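Local coordinates for protein ricin B lectin (Clostridium thermocellum, PDB 3VSF) that probably cleaves galactose from the ends of beta-1,3-galactan with a family 43 hydrolase domain, and binds beta-D-galactose through a ricin-type beta-trefoil domain, at residues Val381-Gln386 / Gln436-Gly441; Tyr409-Asn414 / Asn444-Phe449; Arg419-Lys424 / Gly432-Tyr437. One frame throughout, in Å; residues are numbered along the deposited sequence.

Contact 1. Residues Val381-Gln386 / Gln436-Gly441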
loop_
_atom_site.group_PDB
_atom_site.type_symbol
_atom_site.label_atom_id
_atom_site.label_comp_id
_atom_site.label_asym_id
_atom_site.label_seq_id
_atom_site.Cartn_x
_atom_site.Cartn_y
_atom_site.Cartn_z
ATOM N N VAL A 381 21.938 -5.440 0.484
ATOM C CA VAL A 381 20.491 -5.595 0.443
ATOM C C VAL A 381 19.840 -4.258 0.119
ATOM O O VAL A 381 18.616 -4.149 0.056
ATOM C CB VAL A 381 19.935 -6.126 1.776
ATOM C CG1 VAL A 381 20.350 -7.575 1.985
ATOM C CG2 VAL A 381 20.401 -5.253 2.932
ATOM N N ASP A 382 20.673 -3.241 -0.083
ATOM C CA ASP A 382 20.195 -1.907 -0.424
ATOM C C ASP A 382 19.406 -1.922 -1.727
ATOM O O ASP A 382 19.623 -2.776 -2.586
ATOM C CB ASP A 382 21.367 -0.930 -0.536
ATOM C CG ASP A 382 22.011 -0.636 0.804
ATOM O OD1 ASP A 382 21.694 -1.343 1.783
ATOM O OD2 ASP A 382 22.836 0.299 0.876
ATOM N N ASN A 383 18.488 -0.972 -1.867
ATOM C CA ASN A 383 17.686 -0.867 -3.076
ATOM C C ASN A 383 18.503 -0.290 -4.226
ATOM O O ASN A 383 19.324 0.606 -4.025
ATOM C CB ASN A 383 16.446 -0.006 -2.818
ATOM C CG ASN A 383 15.385 -0.179 -3.884
ATOM O OD1 ASN A 383 15.255 -1.250 -4.480
ATOM N ND2 ASN A 383 14.618 0.878 -4.133
ATOM N N ALA A 384 18.279 -0.815 -5.428
ATOM C CA ALA A 384 18.983 -0.363 -6.627
ATOM C C ALA A 384 20.462 -0.750 -6.627
ATOM O O ALA A 384 21.259 -0.180 -7.372
ATOM C CB ALA A 384 18.821 1.142 -6.814
ATOM N N ALA A 385 20.822 -1.719 -5.792
ATOM C CA ALA A 385 22.197 -2.203 -5.735
ATOM C C ALA A 385 22.595 -2.853 -7.057
ATOM O O ALA A 385 21.804 -3.574 -7.666
ATOM C CB ALA A 385 22.371 -3.181 -4.584
ATOM N N GLN A 386 23.823 -2.593 -7.494
ATOM C CA GLN A 386 24.318 -3.108 -8.766
ATOM C C GLN A 386 24.448 -4.627 -8.757
ATOM O O GLN A 386 24.915 -5.213 -7.781
ATOM C CB GLN A 386 25.669 -2.474 -9.105
ATOM C CG GLN A 386 26.345 -3.060 -10.338
ATOM C CD GLN A 386 25.642 -2.681 -11.626
ATOM O OE1 GLN A 386 25.381 -1.506 -11.880
ATOM N NE2 GLN A 386 25.329 -3.679 -12.446
ATOM N N GLN A 436 19.117 -4.745 -8.482
ATOM C CA GLN A 436 18.044 -5.327 -7.688
ATOM C C GLN A 436 17.154 -4.192 -7.195
ATOM O O GLN A 436 17.639 -3.221 -6.616
ATOM C CB GLN A 436 18.595 -6.135 -6.511
ATOM C CG GLN A 436 19.322 -5.312 -5.460
ATOM C CD GLN A 436 19.631 -6.112 -4.210
ATOM O OE1 GLN A 436 19.335 -7.305 -4.134
ATOM N NE2 GLN A 436 20.225 -5.458 -3.220
ATOM N N TYR A 437 15.855 -4.306 -7.440
ATOM C CA TYR A 437 14.934 -3.229 -7.103
ATOM C C TYR A 437 13.652 -3.770 -6.486
ATOM O O TYR A 437 13.329 -4.949 -6.632
ATOM C CB TYR A 437 14.613 -2.400 -8.348
ATOM C CG TYR A 437 14.109 -1.006 -8.055
ATOM C CD1 TYR A 437 14.976 -0.011 -7.621
ATOM C CD2 TYR A 437 12.770 -0.679 -8.223
ATOM C CE1 TYR A 437 14.522 1.268 -7.355
ATOM C CE2 TYR A 437 12.306 0.598 -7.958
ATOM C CZ TYR A 437 13.187 1.567 -7.527
ATOM O OH TYR A 437 12.733 2.839 -7.262
ATOM N N THR A 438 12.927 -2.900 -5.793
ATOM C CA THR A 438 11.655 -3.268 -5.187
ATOM C C THR A 438 10.699 -3.766 -6.262
ATOM O O THR A 438 10.637 -3.203 -7.355
ATOM C CB THR A 438 11.017 -2.067 -4.469
ATOM O OG1 THR A 438 10.265 -1.290 -5.408
ATOM C CG2 THR A 438 12.091 -1.193 -3.844
ATOM N N SER A 439 9.960 -4.827 -5.958
ATOM C CA SER A 439 9.004 -5.375 -6.912
ATOM C C SER A 439 7.906 -4.356 -7.199
ATOM O O SER A 439 7.320 -3.790 -6.278
ATOM C CB SER A 439 8.397 -6.675 -6.383
ATOM O OG SER A 439 7.514 -7.246 -7.332
ATOM N N ASN A 440 7.635 -4.121 -8.479
ATOM C CA ASN A 440 6.630 -3.138 -8.870
ATOM C C ASN A 440 5.833 -3.551 -10.104
ATOM O O ASN A 440 5.241 -2.709 -10.781
ATOM C CB ASN A 440 7.275 -1.768 -9.089
ATOM C CG ASN A 440 8.371 -1.799 -10.135
ATOM O OD1 ASN A 440 8.328 -2.591 -11.075
ATOM N ND2 ASN A 440 9.365 -0.933 -9.972
ATOM N N GLY A 441 5.825 -4.848 -10.390
ATOM C CA GLY A 441 5.046 -5.387 -11.490
ATOM C C GLY A 441 5.485 -4.897 -12.856
ATOM O O GLY A 441 4.839 -5.189 -13.864
#

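Contact 2. Residues Tyr409-Asn414 / Asn444-Phe449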
loop_
_atom_site.group_PDB
_atom_site.type_symbol
_atom_site.label_atom_id
_atom_site.label_comp_id
_atom_site.label_asym_id
_atom_site.label_seq_id
_atom_site.Cartn_x
_atom_site.Cartn_y
_atom_site.Cartn_z
ATOM N N TYR A 409 7.147 -15.734 -18.743
ATOM C CA TYR A 409 8.040 -14.881 -17.966
ATOM C C TYR A 409 7.986 -15.188 -16.472
ATOM O O TYR A 409 7.036 -15.799 -15.988
ATOM C CB TYR A 409 7.724 -13.406 -18.227
ATOM C CG TYR A 409 7.770 -13.040 -19.694
ATOM C CD1 TYR A 409 8.957 -12.642 -20.295
ATOM C CD2 TYR A 409 6.627 -13.103 -20.480
ATOM C CE1 TYR A 409 9.004 -12.311 -21.637
ATOM C CE2 TYR A 409 6.664 -12.773 -21.824
ATOM C CZ TYR A 409 7.855 -12.379 -22.396
ATOM O OH TYR A 409 7.897 -12.050 -23.732
ATOM N N LYS A 410 9.018 -14.760 -15.750
ATOM C CA LYS A 410 9.136 -15.046 -14.325
ATOM C C LYS A 410 9.870 -13.929 -13.591
ATOM O O LYS A 410 10.523 -13.090 -14.207
ATOM C CB LYS A 410 9.873 -16.369 -14.109
ATOM C CG LYS A 410 9.130 -17.595 -14.612
ATOM C CD LYS A 410 10.024 -18.824 -14.605
ATOM C CE LYS A 410 9.245 -20.076 -14.972
ATOM N NZ LYS A 410 8.185 -20.378 -13.971
ATOM N N LYS A 411 9.758 -13.932 -12.267
ATOM C CA LYS A 411 10.465 -12.970 -11.430
ATOM C C LYS A 411 11.694 -13.610 -10.800
ATOM O O LYS A 411 11.591 -14.634 -10.126
ATOM C CB LYS A 411 9.550 -12.437 -10.328
ATOM C CG LYS A 411 8.880 -11.111 -10.641
ATOM C CD LYS A 411 8.036 -10.644 -9.464
ATOM C CE LYS A 411 8.862 -10.580 -8.187
ATOM N NZ LYS A 411 8.034 -10.228 -6.999
ATOM N N ILE A 412 12.855 -13.006 -11.022
ATOM C CA ILE A 412 14.081 -13.470 -10.390
ATOM C C ILE A 412 14.329 -12.667 -9.119
ATOM O O ILE A 412 14.775 -11.521 -9.176
ATOM C CB ILE A 412 15.289 -13.342 -11.333
ATOM C CG1 ILE A 412 15.008 -14.055 -12.657
ATOM C CG2 ILE A 412 16.541 -13.906 -10.676
ATOM C CD1 ILE A 412 16.159 -14.004 -13.637
ATOM N N VAL A 413 14.033 -13.271 -7.973
ATOM C CA VAL A 413 14.108 -12.572 -6.696
ATOM C C VAL A 413 15.306 -13.022 -5.868
ATOM O O VAL A 413 15.549 -14.217 -5.711
ATOM C CB VAL A 413 12.824 -12.782 -5.867
ATOM C CG1 VAL A 413 12.843 -11.901 -4.626
ATOM C CG2 VAL A 413 11.594 -12.493 -6.710
ATOM N N ASN A 414 16.050 -12.057 -5.339
ATOM C CA ASN A 414 17.187 -12.353 -4.477
ATOM C C ASN A 414 16.707 -12.917 -3.147
ATOM O O ASN A 414 15.629 -12.566 -2.671
ATOM C CB ASN A 414 18.027 -11.092 -4.253
ATOM C CG ASN A 414 19.399 -11.397 -3.680
ATOM O OD1 ASN A 414 19.615 -11.308 -2.472
ATOM N ND2 ASN A 414 20.336 -11.753 -4.551
ATOM N N ASN A 444 10.171 -4.666 -16.800
ATOM C CA ASN A 444 11.621 -4.719 -16.672
ATOM C C ASN A 444 12.052 -5.600 -15.503
ATOM O O ASN A 444 13.223 -5.616 -15.125
ATOM C CB ASN A 444 12.205 -3.313 -16.527
ATOM C CG ASN A 444 11.703 -2.597 -15.288
ATOM O OD1 ASN A 444 10.580 -2.821 -14.837
ATOM N ND2 ASN A 444 12.537 -1.727 -14.731
ATOM N N GLN A 445 11.095 -6.326 -14.934
ATOM C CA GLN A 445 11.372 -7.259 -13.848
ATOM C C GLN A 445 10.877 -8.655 -14.207
ATOM O O GLN A 445 10.947 -9.578 -13.395
ATOM C CB GLN A 445 10.725 -6.783 -12.545
ATOM C CG GLN A 445 11.230 -5.434 -12.062
ATOM C CD GLN A 445 10.694 -5.061 -10.694
ATOM O OE1 GLN A 445 9.834 -5.747 -10.143
ATOM N NE2 GLN A 445 11.206 -3.969 -10.136
ATOM N N HIS A 446 10.377 -8.799 -15.431
ATOM C CA HIS A 446 9.919 -10.091 -15.928
ATOM C C HIS A 446 10.945 -10.695 -16.880
ATOM O O HIS A 446 11.422 -10.027 -17.798
ATOM C CB HIS A 446 8.566 -9.949 -16.626
ATOM C CG HIS A 446 7.455 -9.538 -15.711
ATOM N ND1 HIS A 446 6.169 -9.314 -16.155
ATOM C CD2 HIS A 446 7.436 -9.313 -14.377
ATOM C CE1 HIS A 446 5.407 -8.967 -15.132
ATOM N NE2 HIS A 446 6.152 -8.959 -14.042
ATOM N N TRP A 447 11.278 -11.963 -16.661
ATOM C CA TRP A 447 12.316 -12.626 -17.443
ATOM C C TRP A 447 11.841 -13.949 -18.028
ATOM O O TRP A 447 11.223 -14.757 -17.336
ATOM C CB TRP A 447 13.554 -12.862 -16.575
ATOM C CG TRP A 447 14.110 -11.609 -15.980
ATOM C CD1 TRP A 447 13.825 -11.089 -14.753
ATOM C CD2 TRP A 447 15.045 -10.714 -16.590
ATOM N NE1 TRP A 447 14.527 -9.924 -14.559
ATOM C CE2 TRP A 447 15.285 -9.672 -15.673
ATOM C CE3 TRP A 447 15.706 -10.692 -17.822
ATOM C CZ2 TRP A 447 16.156 -8.620 -15.949
ATOM C CZ3 TRP A 447 16.569 -9.648 -18.095
ATOM C CH2 TRP A 447 16.787 -8.628 -17.162
ATOM N N LYS A 448 12.138 -14.167 -19.306
ATOM C CA LYS A 448 11.802 -15.426 -19.959
ATOM C C LYS A 448 13.044 -16.284 -20.174
ATOM O O LYS A 448 14.067 -15.803 -20.663
ATOM C CB LYS A 448 11.099 -15.182 -21.296
ATOM C CG LYS A 448 10.682 -16.462 -22.006
ATOM C CD LYS A 448 9.865 -16.179 -23.256
ATOM C CE LYS A 448 10.705 -15.524 -24.339
ATOM N NZ LYS A 448 9.921 -15.316 -25.590
ATOM N N PHE A 449 12.948 -17.556 -19.804
ATOM C CA PHE A 449 14.050 -18.493 -19.981
ATOM C C PHE A 449 13.902 -19.275 -21.281
ATOM O O PHE A 449 12.875 -19.910 -21.521
ATOM C CB PHE A 449 14.130 -19.456 -18.796
ATOM C CG PHE A 449 14.586 -18.810 -17.520
ATOM C CD1 PHE A 449 15.883 -18.985 -17.065
ATOM C CD2 PHE A 449 13.722 -18.021 -16.779
ATOM C CE1 PHE A 449 16.305 -18.390 -15.890
ATOM C CE2 PHE A 449 14.141 -17.424 -15.605
ATOM C CZ PHE A 449 15.434 -17.608 -15.161
#

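Contact 3. Residues Arg419-Lys424 / Gly432-Tyr437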
loop_
_atom_site.group_PDB
_atom_site.type_symbol
_atom_site.label_atom_id
_atom_site.label_comp_id
_atom_site.label_asym_id
_atom_site.label_seq_id
_atom_site.Cartn_x
_atom_site.Cartn_y
_atom_site.Cartn_z
ATOM N N ARG A 419 14.337 -8.226 -3.005
ATOM C CA ARG A 419 14.286 -7.391 -4.197
ATOM C C ARG A 419 14.400 -8.228 -5.466
ATOM O O ARG A 419 14.967 -9.320 -5.451
ATOM C CB ARG A 419 15.385 -6.331 -4.145
ATOM C CG ARG A 419 15.433 -5.593 -2.819
ATOM C CD ARG A 419 16.375 -4.405 -2.857
ATOM N NE ARG A 419 16.443 -3.743 -1.558
ATOM C CZ ARG A 419 15.530 -2.890 -1.107
ATOM N NH1 ARG A 419 14.474 -2.592 -1.852
ATOM N NH2 ARG A 419 15.671 -2.336 0.090
ATOM N N ALA A 420 13.856 -7.711 -6.563
ATOM C CA ALA A 420 13.821 -8.448 -7.822
ATOM C C ALA A 420 14.863 -7.946 -8.816
ATOM O O ALA A 420 15.276 -6.787 -8.768
ATOM C CB ALA A 420 12.430 -8.378 -8.435
ATOM N N LEU A 421 15.283 -8.830 -9.715
ATOM C CA LEU A 421 16.212 -8.462 -10.774
ATOM C C LEU A 421 15.534 -7.447 -11.683
ATOM O O LEU A 421 14.490 -7.727 -12.270
ATOM C CB LEU A 421 16.634 -9.696 -11.573
ATOM C CG LEU A 421 17.806 -9.522 -12.543
ATOM C CD1 LEU A 421 19.062 -9.097 -11.798
ATOM C CD2 LEU A 421 18.049 -10.807 -13.314
ATOM N N ASP A 422 16.131 -6.266 -11.793
ATOM C CA ASP A 422 15.490 -5.153 -12.479
ATOM C C ASP A 422 16.422 -4.474 -13.478
ATOM O O ASP A 422 17.599 -4.262 -13.196
ATOM C CB ASP A 422 14.998 -4.131 -11.451
ATOM C CG ASP A 422 14.300 -2.948 -12.090
ATOM O OD1 ASP A 422 14.995 -1.994 -12.497
ATOM O OD2 ASP A 422 13.055 -2.970 -12.176
ATOM N N VAL A 423 15.885 -4.138 -14.647
ATOM C CA VAL A 423 16.626 -3.358 -15.629
ATOM C C VAL A 423 16.473 -1.874 -15.310
ATOM O O VAL A 423 15.414 -1.287 -15.533
ATOM C CB VAL A 423 16.135 -3.627 -17.061
ATOM C CG1 VAL A 423 16.978 -2.855 -18.062
ATOM C CG2 VAL A 423 16.173 -5.116 -17.365
ATOM N N LYS A 424 17.538 -1.280 -14.781
ATOM C CA LYS A 424 17.518 0.104 -14.312
ATOM C C LYS A 424 16.785 1.063 -15.251
ATOM O O LYS A 424 17.053 1.105 -16.451
ATOM C CB LYS A 424 18.949 0.594 -14.072
ATOM C CG LYS A 424 19.053 2.005 -13.515
ATOM C CD LYS A 424 20.508 2.396 -13.299
ATOM C CE LYS A 424 20.645 3.845 -12.860
ATOM N NZ LYS A 424 19.988 4.097 -11.548
ATOM N N GLY A 432 22.619 -1.492 -20.860
ATOM C CA GLY A 432 21.733 -1.103 -19.778
ATOM C C GLY A 432 21.986 -1.920 -18.526
ATOM O O GLY A 432 21.767 -3.131 -18.507
ATOM N N VAL A 433 22.448 -1.250 -17.476
ATOM C CA VAL A 433 22.812 -1.916 -16.229
ATOM C C VAL A 433 21.635 -2.619 -15.557
ATOM O O VAL A 433 20.510 -2.119 -15.568
ATOM C CB VAL A 433 23.449 -0.920 -15.238
ATOM C CG1 VAL A 433 22.954 -1.173 -13.822
ATOM C CG2 VAL A 433 24.967 -0.992 -15.312
ATOM N N LEU A 434 21.905 -3.785 -14.978
ATOM C CA LEU A 434 20.910 -4.511 -14.196
ATOM C C LEU A 434 21.132 -4.286 -12.704
ATOM O O LEU A 434 22.269 -4.252 -12.234
ATOM C CB LEU A 434 20.957 -6.007 -14.511
ATOM C CG LEU A 434 19.970 -6.527 -15.558
ATOM C CD1 LEU A 434 20.040 -5.703 -16.833
ATOM C CD2 LEU A 434 20.221 -8.000 -15.850
ATOM N N ILE A 435 20.039 -4.131 -11.965
ATOM C CA ILE A 435 20.109 -3.908 -10.528
ATOM C C ILE A 435 19.073 -4.759 -9.810
ATOM O O ILE A 435 18.256 -5.424 -10.444
ATOM C CB ILE A 435 19.843 -2.431 -10.173
ATOM C CG1 ILE A 435 18.429 -2.029 -10.598
ATOM C CG2 ILE A 435 20.874 -1.526 -10.826
ATOM C CD1 ILE A 435 18.086 -0.585 -10.303
ATOM N N GLN A 436 19.117 -4.745 -8.482
ATOM C CA GLN A 436 18.044 -5.327 -7.688
ATOM C C GLN A 436 17.154 -4.192 -7.195
ATOM O O GLN A 436 17.639 -3.221 -6.616
ATOM C CB GLN A 436 18.595 -6.135 -6.511
ATOM C CG GLN A 436 19.322 -5.312 -5.460
ATOM C CD GLN A 436 19.631 -6.112 -4.210
ATOM O OE1 GLN A 436 19.335 -7.305 -4.134
ATOM N NE2 GLN A 436 20.225 -5.458 -3.220
ATOM N N TYR A 437 15.855 -4.306 -7.440
ATOM C CA TYR A 437 14.934 -3.229 -7.103
ATOM C C TYR A 437 13.652 -3.770 -6.486
ATOM O O TYR A 437 13.329 -4.949 -6.632
ATOM C CB TYR A 437 14.613 -2.400 -8.348
ATOM C CG TYR A 437 14.109 -1.006 -8.055
ATOM C CD1 TYR A 437 14.976 -0.011 -7.621
ATOM C CD2 TYR A 437 12.770 -0.679 -8.223
ATOM C CE1 TYR A 437 14.522 1.268 -7.355
ATOM C CE2 TYR A 437 12.306 0.598 -7.958
ATOM C CZ TYR A 437 13.187 1.567 -7.527
ATOM O OH TYR A 437 12.733 2.839 -7.262
#

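Contact 1. Residues Val381-Gln386 / Gln436-Gly441
Ala384, Ala385 and Gln436 join two strand ends of the ricin-type beta-trefoil: a type II turn, Asp382 to Ala385, leads into strand 385-390 and lies against the last residues of strand 432-437. Two backbone hydrogen bonds make the join. Gln436 N donates to Ala385 O at 3.0 Å with an N-H...O angle of 161°, and Ala384 N donates to Gln436 O at 2.8 Å, so Gln436 is gripped through both its N-H and its carbonyl.

Side chains supply further bonds. Gln436 CG sits between the backbone N and the carbonyl carbon (chi1 66°), and the chain beyond is extended, which carries the amide over to the turn. There Gln436 NE2 donates to Asp382 O at 2.8 Å, with the oxygen tilted from the plane of the Gln436 amide. NE2 also donates to Ser380 O, so two carbonyls of the same loop fix the amide. Asn383 OD1 accepts a weak hydrogen bond from Thr438 N at 3.1 Å.

Non-bonded packing gathers at the middle of the turn, around Asn383 and Ala384. The Asn383 amide leans obliquely on Tyr437, its plane 31° from the ring, and Asn383 ND2 comes within 3.2 Å of Tyr437 CE1. Ala384 CB reaches the ring separately, 4.1 Å from Tyr437 CD1. The Tyr437 side chain is about 4 Å from that of Asp422, a residue of the galactose site. Ala385 CB packs against the glutamine side chain, 3.4 Å from Gln436 NE2, while Thr438 CG2 packs against the Asn383 amide.

Contact 2. Residues Tyr409-Asn414 / Asn444-Phe449
Lys410 and Trp447 pair across two antiparallel neighbours, strand 409-414 and the start of strand 447-453, whose short segments diverge strongly, at 113° between their directions. Their backbones exchange both hydrogen bonds of a hydrogen-bonded pair. Trp447 N donates to Lys410 O at 2.8 Å, the straighter of the two, and Lys410 N returns a more bent bond to Trp447 O at 2.7 Å. A CA-H...O contact backs each carbonyl: Tyr409 CA approaches Trp447 O, and His446 CA approaches Lys410 O.

Ile412 fills the side of the sheet on which the indole lies. It carries CG1 beside its backbone N (chi1 -54°) with CD1 extended beyond, which brings Ile412 CD1 over one face of the five-membered ring of Trp447, 4.2 Å from its centroid and 27° off the normal, a CH-pi contact. Ile412 CG1 meets Trp447 CD1, and Ile412 CD1 lies 4.0 Å from Phe449 CZ. The tryptophan closes the Gln-x-Trp sequence, Gln445 to Trp447, that is the signature of ricin-type beta-trefoil repeats. Its NE1 donates to Leu421 O, which fixes the rotation of the indole. Gln445 turns its amide to the sugar site instead, where NE2 donates to Asp422 OD2 and Thr438 O while OE1 accepts from Asn440 N.

On the other side of the sheet, Tyr409 and Lys448 cross obliquely, with Tyr409 CD1 3.5 Å from Lys448 CB. Tyr409 CB also touches CB of His446 at 3.9 Å. Lys411 CG passes 3.8 Å from Gln445 O before Lys411 NZ reaches a salt bridge with Glu355.

Contact 3. Residues Arg419-Lys424 / Gly432-Tyr437
The first torsions of Asp422 and Ile435, cross-strand neighbours lying side by side, direct their side chains. Asp422 sets CG opposite its own N (chi1 -179°), and Ile435 holds CG1 between N and the carbonyl carbon (chi1 62°), leaving Asp422 OD1 3.9 Å from Ile435 CG1. Asp422 OD2 accepts a hydrogen bond from Gln445 NE2. Tyr437 flanks the aspartate too, CB to CB of Asp422 at 3.6 Å.

The backbones beneath are bonded in pairs. Asp422 N donates to Ile435 O at 2.7 Å, and Ile435 N returns an almost straight bond, 179° at the hydrogen, to Asp422 O. Ala420 and Tyr437 exchange a second pair, and Lys424 N adds a longer bond to Val433 O at 3.2 Å.

Leu421, Val423, Leu434 and Gln436 occupy the opposite face. There Val423 CG2 meets Leu434 CD1 at 3.9 Å, and the Arg419 chain is extended so that Arg419 CD lies 3.9 Å from Gln436 CD. The guanidinium ends at Val381 O and in a salt bridge to Glu337.

Strands 420-423 and 432-437 thus form an antiparallel beta hairpin of the ricin-type beta-trefoil, presenting Asp422, a residue of the beta-D-galactose site.

How the contacts relate
Contacts 1 and 3 share Gln436 and Tyr437, their centres 6 Å apart, so strand 432-437 is bonded to its hairpin partner 420-423 and to the turn before 385-390. The Arg419 to Val381 hydrogen bond (NE to O, 2.7 Å) links segment 419-424 to that turn. Contact 2 encloses contact 3 in sequence, joins it through Ile412 O and Leu421 N at 2.8 Å, and meets contact 1 at Ser439 OG, 3.0 Å from Lys411 NZ. Three of the four galactose-binding residues are Asn440 in contact 1, Asn444 in contact 2 and Asp422 in contact 3; Asp425 directly follows segment 419-424. No galactose is bound here, but a glycerol, probably from the crystallisation liquor, lies about 3 Å from the Asp422 side chain.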